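Heavy-metal chelation domain-containing protein (Pyrococcus horikoshii, PDB 3NPG) is of unknown function but belongs to the DUF364 family and may chelate heavy metals. Local coordinates at residues Val107-Arg118 with Lys189-Gly197; Glu137-Met145 with Thr152-Ile161. All coordinates share one frame; numbering follows the deposited sequence.

Interaction 1: residues Val107-Arg118 with Lys189-Gly197; sequences VTELIQQDEIKR and KAKLIVITG
Leu192 pushes its two methyl groups up from strand 192-196 between Ile111 and Asp114. Its CD2 meets Ile111 CD1 at 3.5 Å, where the two side chains meet at a slant. Asp114 comes in from the loop after the helix and sets OD2 against both methyls of Leu192. The leucine is put there by its first torsion, with CG anti to the backbone N (chi1 -178°). With an alanine at Leu192, a gap would probably open beneath Ile111 CD1 and Asp114 OD2, and the isoleucine would lose its closest partner on this strand. Further along the strand, Val194 takes two partners, one for each branch. Its CG2 is met tip to tip by Leu110 CD2 at 3.6 Å, and its CG1 lies alongside Val107 CG1 at 3.8 Å. Val107 turns its other methyl, CG2, to Thr196. At the other end, Lys191 runs extended past Ile116, whose CD1 packs on the lysine CE at 3.8 Å. The lysine NZ then gives a hydrogen bond of 3.1 Å to Glu115 O, approaching 17° from the carbonyl plane. Lys189 NZ lies near the edge of the Arg118 guanidinium, two like charges close together. Side chains of strands 167-171 and 214-220 lie around this layer, Ile169 on Val107 and Ile111, His214 on Leu110 and Leu192. The axes of helix and strand lie 10.6 Å apart and run nearly antiparallel, at 172°. A helix laid against a central parallel strand in this way is characteristic of a Rossmann-like alpha/beta domain.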
loop_
_atom_site.group_PDB
_atom_site.type_symbol
_atom_site.label_atom_id
_atom_site.label_comp_id
_atom_site.label_asym_id
_atom_site.label_seq_id
_atom_site.Cartn_x
_atom_site.Cartn_y
_atom_site.Cartn_z
ATOM N N VAL A 107 20.903 18.668 -10.109
ATOM C CA VAL A 107 21.317 18.343 -8.731
ATOM C C VAL A 107 22.605 17.488 -8.722
ATOM O O VAL A 107 23.448 17.651 -7.839
ATOM C CB VAL A 107 20.178 17.640 -7.948
ATOM C CG1 VAL A 107 20.463 17.641 -6.444
ATOM C CG2 VAL A 107 18.831 18.284 -8.245
ATOM N N THR A 108 22.750 16.594 -9.716
ATOM C CA THR A 108 23.924 15.725 -9.841
ATOM C C THR A 108 25.211 16.544 -10.086
ATOM O O THR A 108 26.259 16.217 -9.526
ATOM C CB THR A 108 23.690 14.679 -10.933
ATOM O OG1 THR A 108 23.442 15.350 -12.174
ATOM C CG2 THR A 108 22.530 13.744 -10.605
ATOM N N GLU A 109 25.108 17.639 -10.896
ATOM C CA GLU A 109 26.231 18.556 -11.185
ATOM C C GLU A 109 26.662 19.274 -9.918
ATOM O O GLU A 109 27.861 19.469 -9.692
ATOM C CB GLU A 109 25.824 19.607 -12.242
ATOM C CG GLU A 109 25.474 19.033 -13.602
ATOM C CD GLU A 109 25.015 20.077 -14.605
ATOM O OE1 GLU A 109 25.796 21.016 -14.887
ATOM O OE2 GLU A 109 23.877 19.953 -15.112
ATOM N N LEU A 110 25.672 19.717 -9.110
ATOM C CA LEU A 110 25.901 20.437 -7.861
ATOM C C LEU A 110 26.724 19.593 -6.868
ATOM O O LEU A 110 27.631 20.122 -6.218
ATOM C CB LEU A 110 24.544 20.840 -7.239
ATOM C CG LEU A 110 24.608 21.721 -5.991
ATOM C CD1 LEU A 110 24.920 23.171 -6.353
ATOM C CD2 LEU A 110 23.330 21.650 -5.226
ATOM N N ILE A 111 26.416 18.275 -6.773
ATOM C CA ILE A 111 27.127 17.341 -5.885
ATOM C C ILE A 111 28.583 17.172 -6.326
ATOM O O ILE A 111 29.477 17.098 -5.482
ATOM C CB ILE A 111 26.397 15.963 -5.823
ATOM C CG1 ILE A 111 24.869 16.116 -5.554
ATOM C CG2 ILE A 111 27.066 15.020 -4.817
ATOM C CD1 ILE A 111 24.475 16.822 -4.228
ATOM N N GLN A 112 28.816 17.106 -7.649
ATOM C CA GLN A 112 30.157 16.928 -8.210
ATOM C C GLN A 112 31.079 18.125 -7.907
ATOM O O GLN A 112 32.297 17.958 -7.853
ATOM C CB GLN A 112 30.081 16.665 -9.724
ATOM C CG GLN A 112 29.476 15.300 -10.076
ATOM C CD GLN A 112 29.225 15.153 -11.561
ATOM O OE1 GLN A 112 28.469 15.925 -12.175
ATOM N NE2 GLN A 112 29.791 14.113 -12.155
ATOM N N GLN A 113 30.488 19.319 -7.661
ATOM C CA GLN A 113 31.246 20.540 -7.338
ATOM C C GLN A 113 31.879 20.469 -5.931
ATOM O O GLN A 113 32.738 21.299 -5.600
ATOM C CB GLN A 113 30.342 21.788 -7.450
ATOM C CG GLN A 113 29.874 22.100 -8.878
ATOM C CD GLN A 113 28.850 23.222 -8.920
ATOM O OE1 GLN A 113 28.597 23.918 -7.922
ATOM N NE2 GLN A 113 28.239 23.418 -10.075
ATOM N N ASP A 114 31.449 19.488 -5.101
ATOM C CA ASP A 114 31.957 19.334 -3.732
ATOM C C ASP A 114 32.626 17.964 -3.503
ATOM O O ASP A 114 32.545 17.079 -4.364
ATOM C CB ASP A 114 30.830 19.571 -2.705
ATOM C CG ASP A 114 30.275 20.985 -2.732
ATOM O OD1 ASP A 114 31.086 21.942 -2.781
ATOM O OD2 ASP A 114 29.030 21.136 -2.676
ATOM N N GLU A 115 33.305 17.803 -2.341
ATOM C CA GLU A 115 33.987 16.558 -1.981
ATOM C C GLU A 115 33.114 15.727 -1.023
ATOM O O GLU A 115 33.246 15.844 0.202
ATOM C CB GLU A 115 35.362 16.863 -1.347
ATOM C CG GLU A 115 36.314 15.675 -1.335
ATOM C CD GLU A 115 36.877 15.278 -2.691
ATOM O OE1 GLU A 115 37.004 16.163 -3.570
ATOM O OE2 GLU A 115 37.254 14.094 -2.849
ATOM N N ILE A 116 32.199 14.906 -1.589
ATOM C CA ILE A 116 31.276 14.071 -0.801
ATOM C C ILE A 116 31.662 12.585 -0.928
ATOM O O ILE A 116 32.149 12.172 -1.974
ATOM C CB ILE A 116 29.788 14.327 -1.238
ATOM C CG1 ILE A 116 29.468 15.853 -1.360
ATOM C CG2 ILE A 116 28.790 13.609 -0.316
ATOM C CD1 ILE A 116 29.640 16.687 -0.044
ATOM N N LYS A 117 31.475 11.797 0.157
ATOM C CA LYS A 117 31.773 10.354 0.151
ATOM C C LYS A 117 30.477 9.534 0.192
ATOM O O LYS A 117 30.284 8.637 -0.639
ATOM C CB LYS A 117 32.691 9.977 1.340
ATOM C CG LYS A 117 33.018 8.481 1.413
ATOM C CD LYS A 117 33.928 8.147 2.592
ATOM C CE LYS A 117 34.218 6.663 2.692
ATOM N NZ LYS A 117 35.059 6.181 1.568
ATOM N N ARG A 118 29.606 9.824 1.176
ATOM C CA ARG A 118 28.338 9.128 1.338
ATOM C C ARG A 118 27.177 10.068 1.154
ATOM O O ARG A 118 27.161 11.156 1.729
ATOM C CB ARG A 118 28.262 8.435 2.699
ATOM C CG ARG A 118 29.078 7.159 2.763
ATOM C CD ARG A 118 28.951 6.477 4.099
ATOM N NE ARG A 118 29.710 7.175 5.132
ATOM C CZ ARG A 118 30.963 6.883 5.453
ATOM N NH1 ARG A 118 31.599 5.890 4.840
ATOM N NH2 ARG A 118 31.584 7.563 6.402
ATOM N N LYS A 189 26.425 15.336 10.330
ATOM C CA LYS A 189 27.732 15.459 9.674
ATOM C C LYS A 189 27.612 15.985 8.203
ATOM O O LYS A 189 28.633 16.231 7.542
ATOM C CB LYS A 189 28.437 14.085 9.714
ATOM C CG LYS A 189 29.881 14.087 9.282
ATOM C CD LYS A 189 30.541 12.747 9.554
ATOM C CE LYS A 189 30.727 11.935 8.297
ATOM N NZ LYS A 189 31.454 10.669 8.564
ATOM N N ALA A 190 26.368 16.171 7.714
ATOM C CA ALA A 190 26.140 16.616 6.340
ATOM C C ALA A 190 26.545 18.060 6.137
ATOM O O ALA A 190 26.187 18.929 6.940
ATOM C CB ALA A 190 24.689 16.415 5.951
ATOM N N LYS A 191 27.335 18.314 5.088
ATOM C CA LYS A 191 27.799 19.665 4.739
ATOM C C LYS A 191 27.025 20.216 3.531
ATOM O O LYS A 191 27.089 21.417 3.238
ATOM C CB LYS A 191 29.331 19.677 4.473
ATOM C CG LYS A 191 29.860 18.434 3.747
ATOM C CD LYS A 191 31.383 18.407 3.724
ATOM C CE LYS A 191 31.904 17.194 3.013
ATOM N NZ LYS A 191 33.387 17.176 2.980
ATOM N N LEU A 192 26.249 19.344 2.870
ATOM C CA LEU A 192 25.483 19.685 1.682
ATOM C C LEU A 192 24.073 19.067 1.768
ATOM O O LEU A 192 23.940 17.845 1.745
ATOM C CB LEU A 192 26.231 19.165 0.431
ATOM C CG LEU A 192 25.610 19.478 -0.933
ATOM C CD1 LEU A 192 25.676 20.964 -1.241
ATOM C CD2 LEU A 192 26.312 18.724 -2.010
ATOM N N ILE A 193 23.029 19.914 1.944
ATOM C CA ILE A 193 21.632 19.462 2.020
ATOM C C ILE A 193 20.812 20.135 0.926
ATOM O O ILE A 193 20.602 21.352 0.966
ATOM C CB ILE A 193 21.024 19.686 3.442
ATOM C CG1 ILE A 193 21.872 18.965 4.525
ATOM C CG2 ILE A 193 19.551 19.233 3.488
ATOM C CD1 ILE A 193 21.535 19.316 5.904
ATOM N N VAL A 194 20.392 19.350 -0.082
ATOM C CA VAL A 194 19.642 19.865 -1.231
ATOM C C VAL A 194 18.181 19.412 -1.180
ATOM O O VAL A 194 17.907 18.209 -1.138
ATOM C CB VAL A 194 20.311 19.459 -2.577
ATOM C CG1 VAL A 194 19.642 20.155 -3.753
ATOM C CG2 VAL A 194 21.806 19.751 -2.557
ATOM N N ILE A 195 17.244 20.370 -1.197
ATOM C CA ILE A 195 15.808 20.073 -1.255
ATOM C C ILE A 195 15.357 20.222 -2.713
ATOM O O ILE A 195 15.318 21.337 -3.236
ATOM C CB ILE A 195 15.000 20.987 -0.272
ATOM C CG1 ILE A 195 15.598 20.959 1.173
ATOM C CG2 ILE A 195 13.512 20.636 -0.272
ATOM C CD1 ILE A 195 15.747 19.533 1.825
ATOM N N THR A 196 15.165 19.086 -3.407
ATOM C CA THR A 196 14.909 19.083 -4.847
ATOM C C THR A 196 13.472 18.733 -5.223
ATOM O O THR A 196 12.872 17.834 -4.632
ATOM C CB THR A 196 15.942 18.205 -5.582
ATOM O OG1 THR A 196 15.767 18.357 -6.991
ATOM C CG2 THR A 196 15.840 16.730 -5.199
ATOM N N GLY A 197 12.964 19.403 -6.257
ATOM C CA GLY A 197 11.630 19.152 -6.788
ATOM C C GLY A 197 10.770 20.393 -6.909
ATOM O O GLY A 197 11.031 21.407 -6.254
#

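Interaction 2: residues Glu137-Met145 with Thr152-Ile161; sequences EVYVFERNM and TYSDTLEYHI
Phe141 packs against Tyr153, Glu158 and Ile161 at one margin of the Rossmann-like sheet, where strand 137-141 pairs in parallel with the short strand 152-153. Glu158 CG lies over one face of the phenylalanine ring in a CH-pi contact, 3.9 Å from the centroid. Ile161 CD1 meets the ring edge at CE1. Tyr153 CB touches CD1 of the same ring. The aromatic cluster goes on to Tyr139, whose CD2 lies 3.6 Å from Tyr153 CE2. Both ring pairs are oblique, with planes at 37° for Tyr139 and Tyr153 and 43° for Phe141 and Tyr153. Ile161 also places CG2 over one face of Tyr139 and so bridges two of the three rings.

The backbone positions this shell. Tyr153 N donates to Val140 O at 2.6 Å, and Glu142 N donates to Tyr153 O at 3.2 Å. The backbone N and O of Tyr153 are thus both bonded, to strand 137-141 and to the residue after it. On the other face of the sheet, Val140 CG1 packs on Thr152 CG2. Tyr139 OH gives a hydrogen bond to Glu137 OE2, which ties down the far end of that ring. Glu142 OE2 accepts from Asn144 N and fixes the turn after the strand, while its OE1 accepts from Asn124 N.

Arg143 and Asp155 carry the contact to the subunit interface. Arg143 forms a salt bridge with Asp155 of the second subunit, and Asp155 with Arg143 of that subunit. Arg143 NE also pairs with Glu54 of its own chain. Within the chain the two also form a salt bridge, with a weak hydrogen bond. Asp155 holds its CG between the backbone N and the carbonyl carbon (chi1 67°), and its OD1 lies 3.4 Å from Arg143 NH1, near the guanidinium plane.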
loop_
_atom_site.group_PDB
_atom_site.type_symbol
_atom_site.label_atom_id
_atom_site.label_comp_id
_atom_site.label_asym_id
_atom_site.label_seq_id
_atom_site.Cartn_x
_atom_site.Cartn_y
_atom_site.Cartn_z
ATOM N N GLU A 137 28.913 6.558 -2.501
ATOM C CA GLU A 137 28.216 5.563 -1.687
ATOM C C GLU A 137 26.812 6.105 -1.392
ATOM O O GLU A 137 26.669 7.076 -0.647
ATOM C CB GLU A 137 28.995 5.306 -0.383
ATOM C CG GLU A 137 28.503 4.114 0.418
ATOM C CD GLU A 137 29.299 3.843 1.684
ATOM O OE1 GLU A 137 30.552 3.868 1.622
ATOM O OE2 GLU A 137 28.669 3.604 2.739
ATOM N N VAL A 138 25.796 5.558 -2.068
ATOM C CA VAL A 138 24.438 6.099 -2.006
ATOM C C VAL A 138 23.485 5.234 -1.158
ATOM O O VAL A 138 23.538 4.003 -1.222
ATOM C CB VAL A 138 23.875 6.362 -3.439
ATOM C CG1 VAL A 138 22.450 6.887 -3.386
ATOM C CG2 VAL A 138 24.774 7.327 -4.211
ATOM N N TYR A 139 22.608 5.898 -0.363
ATOM C CA TYR A 139 21.565 5.246 0.435
ATOM C C TYR A 139 20.222 5.863 0.073
ATOM O O TYR A 139 19.980 7.032 0.386
ATOM C CB TYR A 139 21.842 5.413 1.946
ATOM C CG TYR A 139 23.068 4.670 2.425
ATOM C CD1 TYR A 139 24.330 5.261 2.384
ATOM C CD2 TYR A 139 22.968 3.387 2.946
ATOM C CE1 TYR A 139 25.464 4.576 2.814
ATOM C CE2 TYR A 139 24.095 2.694 3.388
ATOM C CZ TYR A 139 25.343 3.292 3.317
ATOM O OH TYR A 139 26.457 2.612 3.752
ATOM N N VAL A 140 19.377 5.113 -0.666
ATOM C CA VAL A 140 18.076 5.624 -1.130
ATOM C C VAL A 140 16.951 5.213 -0.178
ATOM O O VAL A 140 16.844 4.040 0.175
ATOM C CB VAL A 140 17.773 5.209 -2.605
ATOM C CG1 VAL A 140 16.566 5.971 -3.149
ATOM C CG2 VAL A 140 18.986 5.432 -3.496
ATOM N N PHE A 141 16.115 6.183 0.238
ATOM C CA PHE A 141 14.991 5.927 1.145
ATOM C C PHE A 141 13.680 6.291 0.483
ATOM O O PHE A 141 13.518 7.421 0.021
ATOM C CB PHE A 141 15.162 6.710 2.459
ATOM C CG PHE A 141 16.487 6.487 3.142
ATOM C CD1 PHE A 141 16.675 5.407 3.999
ATOM C CD2 PHE A 141 17.549 7.361 2.939
ATOM C CE1 PHE A 141 17.905 5.196 4.623
ATOM C CE2 PHE A 141 18.781 7.145 3.559
ATOM C CZ PHE A 141 18.950 6.065 4.399
ATOM N N GLU A 142 12.740 5.344 0.424
ATOM C CA GLU A 142 11.438 5.600 -0.183
ATOM C C GLU A 142 10.293 5.169 0.734
ATOM O O GLU A 142 10.313 4.067 1.287
ATOM C CB GLU A 142 11.333 4.933 -1.574
ATOM C CG GLU A 142 10.041 5.253 -2.322
ATOM C CD GLU A 142 9.744 6.731 -2.514
ATOM O OE1 GLU A 142 10.491 7.396 -3.265
ATOM O OE2 GLU A 142 8.731 7.210 -1.957
ATOM N N ARG A 143 9.308 6.051 0.905
ATOM C CA ARG A 143 8.151 5.805 1.753
ATOM C C ARG A 143 6.991 5.163 0.938
ATOM O O ARG A 143 6.316 4.264 1.440
ATOM C CB ARG A 143 7.701 7.120 2.412
ATOM C CG ARG A 143 6.656 6.941 3.479
ATOM C CD ARG A 143 6.457 8.202 4.282
ATOM N NE ARG A 143 5.163 8.198 4.963
ATOM C CZ ARG A 143 4.951 7.665 6.162
ATOM N NH1 ARG A 143 5.956 7.135 6.846
ATOM N NH2 ARG A 143 3.744 7.703 6.706
ATOM N N ASN A 144 6.782 5.624 -0.323
ATOM C CA ASN A 144 5.735 5.093 -1.212
ATOM C C ASN A 144 6.160 3.744 -1.815
ATOM O O ASN A 144 7.241 3.646 -2.397
ATOM C CB ASN A 144 5.409 6.106 -2.327
ATOM C CG ASN A 144 4.302 5.671 -3.272
ATOM O OD1 ASN A 144 3.439 4.841 -2.938
ATOM N ND2 ASN A 144 4.278 6.259 -4.455
HETATM N N MSE A 145 5.303 2.709 -1.685
HETATM C CA MSE A 145 5.616 1.359 -2.191
HETATM C C MSE A 145 5.699 1.298 -3.721
HETATM O O MSE A 145 6.401 0.446 -4.262
HETATM C CB MSE A 145 4.610 0.320 -1.662
HETATM C CG MSE A 145 4.761 0.033 -0.164
HETATM SE SE MSE A 145 6.565 -0.578 0.349
HETATM C CE MSE A 145 6.238 -2.504 0.314
ATOM N N THR A 152 16.280 0.352 -2.346
ATOM C CA THR A 152 15.735 1.436 -1.530
ATOM C C THR A 152 15.459 0.952 -0.102
ATOM O O THR A 152 14.871 -0.115 0.085
ATOM C CB THR A 152 14.481 2.054 -2.191
ATOM O OG1 THR A 152 13.490 1.048 -2.343
ATOM C CG2 THR A 152 14.783 2.694 -3.535
ATOM N N TYR A 153 15.916 1.724 0.902
ATOM C CA TYR A 153 15.708 1.403 2.319
ATOM C C TYR A 153 14.387 1.989 2.812
ATOM O O TYR A 153 13.879 2.941 2.224
ATOM C CB TYR A 153 16.870 1.953 3.172
ATOM C CG TYR A 153 18.212 1.349 2.838
ATOM C CD1 TYR A 153 18.680 0.228 3.515
ATOM C CD2 TYR A 153 19.033 1.917 1.871
ATOM C CE1 TYR A 153 19.917 -0.338 3.210
ATOM C CE2 TYR A 153 20.273 1.362 1.557
ATOM C CZ TYR A 153 20.710 0.230 2.227
ATOM O OH TYR A 153 21.931 -0.321 1.925
ATOM N N SER A 154 13.852 1.449 3.914
ATOM C CA SER A 154 12.640 1.983 4.536
ATOM C C SER A 154 12.952 3.352 5.151
ATOM O O SER A 154 14.087 3.581 5.594
ATOM C CB SER A 154 12.132 1.026 5.611
ATOM O OG SER A 154 10.976 1.532 6.255
ATOM N N ASP A 155 11.964 4.272 5.169
ATOM C CA ASP A 155 12.184 5.615 5.716
ATOM C C ASP A 155 12.436 5.594 7.242
ATOM O O ASP A 155 12.895 6.592 7.803
ATOM C CB ASP A 155 11.032 6.564 5.348
ATOM C CG ASP A 155 9.706 6.209 5.989
ATOM O OD1 ASP A 155 9.344 6.854 6.997
ATOM O OD2 ASP A 155 8.996 5.355 5.436
ATOM N N THR A 156 12.196 4.432 7.895
ATOM C CA THR A 156 12.447 4.265 9.336
ATOM C C THR A 156 13.957 4.191 9.630
ATOM O O THR A 156 14.377 4.401 10.772
ATOM C CB THR A 156 11.698 3.030 9.882
ATOM O OG1 THR A 156 12.188 1.857 9.237
ATOM C CG2 THR A 156 10.194 3.137 9.702
ATOM N N LEU A 157 14.770 3.906 8.584
ATOM C CA LEU A 157 16.224 3.796 8.711
ATOM C C LEU A 157 16.923 5.141 8.476
ATOM O O LEU A 157 18.133 5.244 8.690
ATOM C CB LEU A 157 16.780 2.721 7.750
ATOM C CG LEU A 157 16.265 1.284 7.972
ATOM C CD1 LEU A 157 16.729 0.363 6.864
ATOM C CD2 LEU A 157 16.697 0.745 9.339
ATOM N N GLU A 158 16.156 6.182 8.058
ATOM C CA GLU A 158 16.700 7.531 7.849
ATOM C C GLU A 158 17.286 8.061 9.144
ATOM O O GLU A 158 18.430 8.518 9.164
ATOM C CB GLU A 158 15.609 8.491 7.343
ATOM C CG GLU A 158 15.139 8.205 5.928
ATOM C CD GLU A 158 13.970 9.055 5.465
ATOM O OE1 GLU A 158 13.596 10.001 6.191
ATOM O OE2 GLU A 158 13.432 8.777 4.372
ATOM N N TYR A 159 16.528 7.923 10.253
ATOM C CA TYR A 159 16.927 8.387 11.587
ATOM C C TYR A 159 18.330 7.878 11.987
ATOM O O TYR A 159 19.063 8.585 12.680
ATOM C CB TYR A 159 15.877 7.952 12.632
ATOM C CG TYR A 159 16.061 8.592 13.990
ATOM C CD1 TYR A 159 15.443 9.799 14.304
ATOM C CD2 TYR A 159 16.809 7.966 14.983
ATOM C CE1 TYR A 159 15.603 10.391 15.557
ATOM C CE2 TYR A 159 16.989 8.555 16.234
ATOM C CZ TYR A 159 16.385 9.769 16.517
ATOM O OH TYR A 159 16.556 10.354 17.748
ATOM N N HIS A 160 18.704 6.668 11.527
ATOM C CA HIS A 160 19.980 6.050 11.891
ATOM C C HIS A 160 21.089 6.267 10.842
ATOM O O HIS A 160 22.266 6.245 11.195
ATOM C CB HIS A 160 19.789 4.551 12.164
ATOM C CG HIS A 160 18.632 4.246 13.063
ATOM N ND1 HIS A 160 18.718 4.412 14.434
ATOM C CD2 HIS A 160 17.394 3.791 12.755
ATOM C CE1 HIS A 160 17.539 4.053 14.915
ATOM N NE2 HIS A 160 16.710 3.671 13.942
ATOM N N ILE A 161 20.719 6.444 9.553
ATOM C CA ILE A 161 21.713 6.588 8.472
ATOM C C ILE A 161 22.081 8.061 8.171
ATOM O O ILE A 161 23.248 8.349 7.889
ATOM C CB ILE A 161 21.300 5.786 7.197
ATOM C CG1 ILE A 161 21.213 4.267 7.513
ATOM C CG2 ILE A 161 22.271 6.057 6.019
ATOM C CD1 ILE A 161 20.534 3.433 6.450
#

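How the interactions relate
The two interactions have centres about 17 Å apart and reach the same seven-stranded mixed sheet. Along the chain, residues 107-118 come first, then both segments of interaction 2, and last residues 189-197. Strand 192-196 lies in the interior of the sheet, whereas strand 152-153 is an outermost strand within this chain. Strand 118-122 follows helix 107-112 after a short loop and pairs with strand 137-141, joining the two regions. Where they touch, Lys117 O and Glu137 N are 3.1 Å apart, probably a hydrogen bond. Interaction 1 covers the sheet within one chain, while interaction 2 also takes part in subunit assembly.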